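Local atomic coordinates of putative acetoin utilization protein, acetoin dehydrogenase (Thermus thermophilus, PDB entry 5AWE), a protein that is of unknown function but, with its paired CBS domains and an ACT domain, probably senses a small regulatory ligand, perhaps a nucleotide or an amino acid. Residues P36-T48 / T76-V88. Residues are numbered along the deposited sequence; the frame is centred on the assembly and turned at random.
Sequences PVMEGGRLVGLVT and TVREVMARPVVTV
Leu46 and Ala82 are tied by two backbone hydrogen bonds, forming a single antiparallel bridge that adds the extended chain around Ala82 to the edge of strand 42-48 that faces away from its hairpin partner 34-39. Ala82 N gives the shorter and straighter bond, 2.8 Å to Leu46 O at an N-H...O angle of 167°; Leu46 N returns a more bent one to Ala82 O. Gly45 CA adds a CA-H...O contact to Ala82 O.

Apolar contacts extend to both sides of this bridge. Selenomethionine Met81 has its CG tucked between backbone N and carbonyl carbon (chi1 64°) and then runs extended, carrying SE past Gly45 to Val37 CG1 at 3.8 Å and CE to Val44 CG2 at 3.7 Å. Its CB rests against Val47 CG1. Val77 CG1 meets Val37 CG2 tip to tip at 3.6 Å and also touches Val47 CG1. Beyond Ala82, Val85 turns CG2 onto the bare backbone of Gly45, 3.3 Å from Gly45 C, while its CG1 packs on Leu46 CB; farther along, Leu43 CD2 meets Thr87 CG2 end to end.

Polar side chains lie at the margin. The Arg83 guanidinium is laid flat over Val44 O, which sits 3.4 Å above its plane, over the centre. Arg78 NH2, whose main partner is Asp17 in a salt bridge, also forms a salt bridge with Glu39 OE2 at the guanidinium edge, its hydrogen bond long and weak.

A classic beta bulge places Val44 and Gly45 together across from Val37 in the hairpin whose type I' turn runs from Glu39 to Arg42. The contact thus joins the beta hairpin of the first CBS motif to the segment leading into strand 88-89 of the second, an association of two CBS motifs in one chain characteristic of a CBS pair (Bateman module).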
loop_
_atom_site.group_PDB
_atom_site.type_symbol
_atom_site.label_atom_id
_atom_site.label_comp_id
_atom_site.label_asym_id
_atom_site.label_seq_id
_atom_site.Cartn_x
_atom_site.Cartn_y
_atom_site.Cartn_z
ATOM N N PRO A 36 11.326 11.087 -20.346
ATOM C CA PRO A 36 12.234 12.233 -20.244
ATOM C C PRO A 36 11.460 13.358 -19.572
ATOM O O PRO A 36 10.241 13.412 -19.694
ATOM C CB PRO A 36 12.589 12.548 -21.699
ATOM C CG PRO A 36 11.467 11.962 -22.501
ATOM C CD PRO A 36 10.978 10.765 -21.740
ATOM N N VAL A 37 12.154 14.229 -18.846
ATOM C CA VAL A 37 11.490 15.302 -18.118
ATOM C C VAL A 37 11.845 16.681 -18.677
ATOM O O VAL A 37 12.995 17.112 -18.597
ATOM C CB VAL A 37 11.855 15.262 -16.620
ATOM C CG1 VAL A 37 11.063 16.330 -15.859
ATOM C CG2 VAL A 37 11.552 13.880 -16.047
HETATM N N MSE A 38 10.845 17.364 -19.231
HETATM C CA MSE A 38 11.022 18.699 -19.819
HETATM C C MSE A 38 10.677 19.840 -18.857
HETATM O O MSE A 38 9.704 19.772 -18.109
HETATM C CB MSE A 38 10.158 18.856 -21.081
HETATM C CG MSE A 38 10.439 17.833 -22.173
HETATM SE SE MSE A 38 12.141 17.879 -22.699
HETATM C CE MSE A 38 12.185 19.439 -23.650
ATOM N N GLU A 39 11.480 20.894 -18.898
ATOM C CA GLU A 39 11.168 22.127 -18.193
ATOM C C GLU A 39 11.812 23.305 -18.927
ATOM O O GLU A 39 12.957 23.218 -19.376
ATOM C CB GLU A 39 11.694 22.062 -16.759
ATOM C CG GLU A 39 11.284 23.248 -15.895
ATOM C CD GLU A 39 11.768 23.117 -14.463
ATOM O OE1 GLU A 39 12.960 22.791 -14.268
ATOM O OE2 GLU A 39 10.957 23.337 -13.534
ATOM N N GLY A 40 11.078 24.405 -19.048
ATOM C CA GLY A 40 11.612 25.549 -19.759
ATOM C C GLY A 40 11.976 25.174 -21.183
ATOM O O GLY A 40 12.803 25.827 -21.820
ATOM N N GLY A 41 11.361 24.106 -21.681
ATOM C CA GLY A 41 11.658 23.643 -23.024
ATOM C C GLY A 41 13.021 22.982 -23.137
ATOM O O GLY A 41 13.522 22.769 -24.240
ATOM N N ARG A 42 13.631 22.659 -22.005
ATOM C CA ARG A 42 14.875 21.911 -22.032
ATOM C C ARG A 42 14.771 20.598 -21.243
ATOM O O ARG A 42 13.924 20.456 -20.363
ATOM C CB ARG A 42 16.018 22.777 -21.492
ATOM C CG ARG A 42 16.143 22.810 -19.983
ATOM C CD ARG A 42 17.449 23.477 -19.593
ATOM N NE ARG A 42 18.505 23.155 -20.551
ATOM C CZ ARG A 42 19.763 23.577 -20.458
ATOM N NH1 ARG A 42 20.646 23.225 -21.386
ATOM N NH2 ARG A 42 20.138 24.346 -19.442
ATOM N N LEU A 43 15.626 19.639 -21.581
ATOM C CA LEU A 43 15.648 18.348 -20.906
ATOM C C LEU A 43 16.349 18.481 -19.559
ATOM O O LEU A 43 17.529 18.811 -19.507
ATOM C CB LEU A 43 16.390 17.328 -21.770
ATOM C CG LEU A 43 16.365 15.867 -21.318
ATOM C CD1 LEU A 43 14.937 15.340 -21.350
ATOM C CD2 LEU A 43 17.251 15.044 -22.237
ATOM N N VAL A 44 15.635 18.232 -18.466
ATOM C CA VAL A 44 16.215 18.469 -17.145
ATOM C C VAL A 44 16.349 17.209 -16.302
ATOM O O VAL A 44 16.838 17.256 -15.175
ATOM C CB VAL A 44 15.398 19.515 -16.337
ATOM C CG1 VAL A 44 15.251 20.791 -17.147
ATOM C CG2 VAL A 44 14.034 18.950 -15.949
ATOM N N GLY A 45 15.911 16.081 -16.845
ATOM C CA GLY A 45 15.956 14.849 -16.081
ATOM C C GLY A 45 15.304 13.686 -16.790
ATOM O O GLY A 45 14.695 13.848 -17.844
ATOM N N LEU A 46 15.431 12.502 -16.203
ATOM C CA LEU A 46 14.890 11.290 -16.799
ATOM C C LEU A 46 14.400 10.335 -15.720
ATOM O O LEU A 46 15.044 10.176 -14.677
ATOM C CB LEU A 46 15.957 10.607 -17.660
ATOM C CG LEU A 46 15.524 9.454 -18.574
ATOM C CD1 LEU A 46 15.593 8.150 -17.824
ATOM C CD2 LEU A 46 14.120 9.709 -19.094
ATOM N N VAL A 47 13.254 9.709 -15.978
ATOM C CA VAL A 47 12.662 8.769 -15.038
ATOM C C VAL A 47 12.236 7.486 -15.740
ATOM O O VAL A 47 11.667 7.527 -16.836
ATOM C CB VAL A 47 11.420 9.386 -14.328
ATOM C CG1 VAL A 47 11.843 10.507 -13.399
ATOM C CG2 VAL A 47 10.457 9.919 -15.356
ATOM N N THR A 48 12.512 6.351 -15.106
ATOM C CA THR A 48 11.981 5.072 -15.563
ATOM C C THR A 48 10.789 4.620 -14.713
ATOM O O THR A 48 10.526 5.167 -13.638
ATOM C CB THR A 48 13.031 3.966 -15.491
ATOM O OG1 THR A 48 13.331 3.693 -14.118
ATOM C CG2 THR A 48 14.302 4.385 -16.222
ATOM N N THR A 76 6.792 14.289 -6.159
ATOM C CA THR A 76 6.824 14.755 -7.548
ATOM C C THR A 76 7.990 14.155 -8.333
ATOM O O THR A 76 8.991 13.739 -7.753
ATOM C CB THR A 76 6.938 16.290 -7.617
ATOM O OG1 THR A 76 8.194 16.709 -7.063
ATOM C CG2 THR A 76 5.802 16.937 -6.830
ATOM N N VAL A 77 7.847 14.126 -9.656
ATOM C CA VAL A 77 8.888 13.621 -10.556
ATOM C C VAL A 77 10.264 14.236 -10.288
ATOM O O VAL A 77 11.290 13.565 -10.414
ATOM C CB VAL A 77 8.489 13.874 -12.036
ATOM C CG1 VAL A 77 9.655 13.611 -12.963
ATOM C CG2 VAL A 77 7.323 12.967 -12.411
ATOM N N ARG A 78 10.278 15.509 -9.903
ATOM C CA ARG A 78 11.528 16.213 -9.653
ATOM C C ARG A 78 12.378 15.540 -8.583
ATOM O O ARG A 78 13.602 15.583 -8.645
ATOM C CB ARG A 78 11.251 17.660 -9.242
ATOM C CG ARG A 78 12.507 18.523 -9.190
ATOM C CD ARG A 78 12.245 19.880 -8.545
ATOM N NE ARG A 78 11.091 20.563 -9.128
ATOM C CZ ARG A 78 11.139 21.293 -10.238
ATOM N NH1 ARG A 78 12.286 21.434 -10.892
ATOM N NH2 ARG A 78 10.040 21.883 -10.693
ATOM N N GLU A 79 11.723 14.912 -7.610
ATOM C CA GLU A 79 12.408 14.343 -6.453
ATOM C C GLU A 79 13.018 12.974 -6.733
ATOM O O GLU A 79 13.790 12.454 -5.924
ATOM C CB GLU A 79 11.434 14.241 -5.273
ATOM C CG GLU A 79 10.833 15.587 -4.870
ATOM C CD GLU A 79 9.922 15.489 -3.662
ATOM O OE1 GLU A 79 8.773 15.986 -3.738
ATOM O OE2 GLU A 79 10.354 14.918 -2.638
ATOM N N VAL A 80 12.677 12.388 -7.875
ATOM C CA VAL A 80 13.164 11.051 -8.200
ATOM C C VAL A 80 13.852 10.965 -9.564
ATOM O O VAL A 80 14.396 9.921 -9.919
ATOM C CB VAL A 80 12.009 10.021 -8.162
ATOM C CG1 VAL A 80 11.412 9.967 -6.761
ATOM C CG2 VAL A 80 10.935 10.401 -9.179
HETATM N N MSE A 81 13.825 12.050 -10.330
HETATM C CA MSE A 81 14.392 12.007 -11.672
HETATM C C MSE A 81 15.916 11.953 -11.633
HETATM O O MSE A 81 16.544 12.378 -10.657
HETATM C CB MSE A 81 13.911 13.205 -12.513
HETATM C CG MSE A 81 14.338 14.584 -12.023
HETATM SE SE MSE A 81 13.614 15.921 -13.025
HETATM C CE MSE A 81 14.793 17.220 -12.713
ATOM N N ALA A 82 16.505 11.399 -12.687
ATOM C CA ALA A 82 17.953 11.234 -12.747
ATOM C C ALA A 82 18.557 12.351 -13.569
ATOM O O ALA A 82 17.974 12.780 -14.567
ATOM C CB ALA A 82 18.310 9.901 -13.370
ATOM N N ARG A 83 19.721 12.825 -13.138
ATOM C CA ARG A 83 20.531 13.706 -13.960
ATOM C C ARG A 83 22.004 13.636 -13.567
ATOM O O ARG A 83 22.356 13.183 -12.478
ATOM C CB ARG A 83 20.022 15.149 -13.873
ATOM C CG ARG A 83 20.195 15.825 -12.534
ATOM C CD ARG A 83 19.540 17.213 -12.540
ATOM N NE ARG A 83 19.954 18.015 -13.692
ATOM C CZ ARG A 83 19.454 19.211 -13.994
ATOM N NH1 ARG A 83 19.893 19.859 -15.064
ATOM N NH2 ARG A 83 18.517 19.763 -13.232
ATOM N N PRO A 84 22.891 14.056 -14.475
ATOM C CA PRO A 84 22.500 14.564 -15.797
ATOM C C PRO A 84 22.052 13.410 -16.700
ATOM O O PRO A 84 22.476 12.267 -16.513
ATOM C CB PRO A 84 23.768 15.255 -16.296
ATOM C CG PRO A 84 24.876 14.513 -15.613
ATOM C CD PRO A 84 24.351 14.077 -14.273
ATOM N N VAL A 85 21.185 13.702 -17.664
ATOM C CA VAL A 85 20.657 12.661 -18.543
ATOM C C VAL A 85 21.652 12.315 -19.649
ATOM O O VAL A 85 22.207 13.202 -20.289
ATOM C CB VAL A 85 19.335 13.104 -19.206
ATOM C CG1 VAL A 85 18.745 11.948 -20.003
ATOM C CG2 VAL A 85 18.353 13.594 -18.150
ATOM N N VAL A 86 21.875 11.025 -19.876
ATOM C CA VAL A 86 22.732 10.602 -20.977
ATOM C C VAL A 86 21.890 10.528 -22.248
ATOM O O VAL A 86 20.833 9.895 -22.269
ATOM C CB VAL A 86 23.377 9.208 -20.709
ATOM C CG1 VAL A 86 24.045 9.190 -19.333
ATOM C CG2 VAL A 86 22.336 8.120 -20.802
ATOM N N THR A 87 22.362 11.182 -23.306
ATOM C CA THR A 87 21.613 11.257 -24.554
ATOM C C THR A 87 22.494 10.929 -25.766
ATOM O O THR A 87 23.712 10.823 -25.649
ATOM C CB THR A 87 21.030 12.653 -24.735
ATOM O OG1 THR A 87 22.096 13.598 -24.893
ATOM C CG2 THR A 87 20.212 13.031 -23.514
ATOM N N VAL A 88 21.858 10.749 -26.920
ATOM C CA VAL A 88 22.559 10.650 -28.196
ATOM C C VAL A 88 21.951 11.606 -29.209
ATOM O O VAL A 88 20.755 11.913 -29.151
ATOM C CB VAL A 88 22.474 9.233 -28.807
ATOM C CG1 VAL A 88 23.743 8.466 -28.525
ATOM C CG2 VAL A 88 21.269 8.503 -28.256
#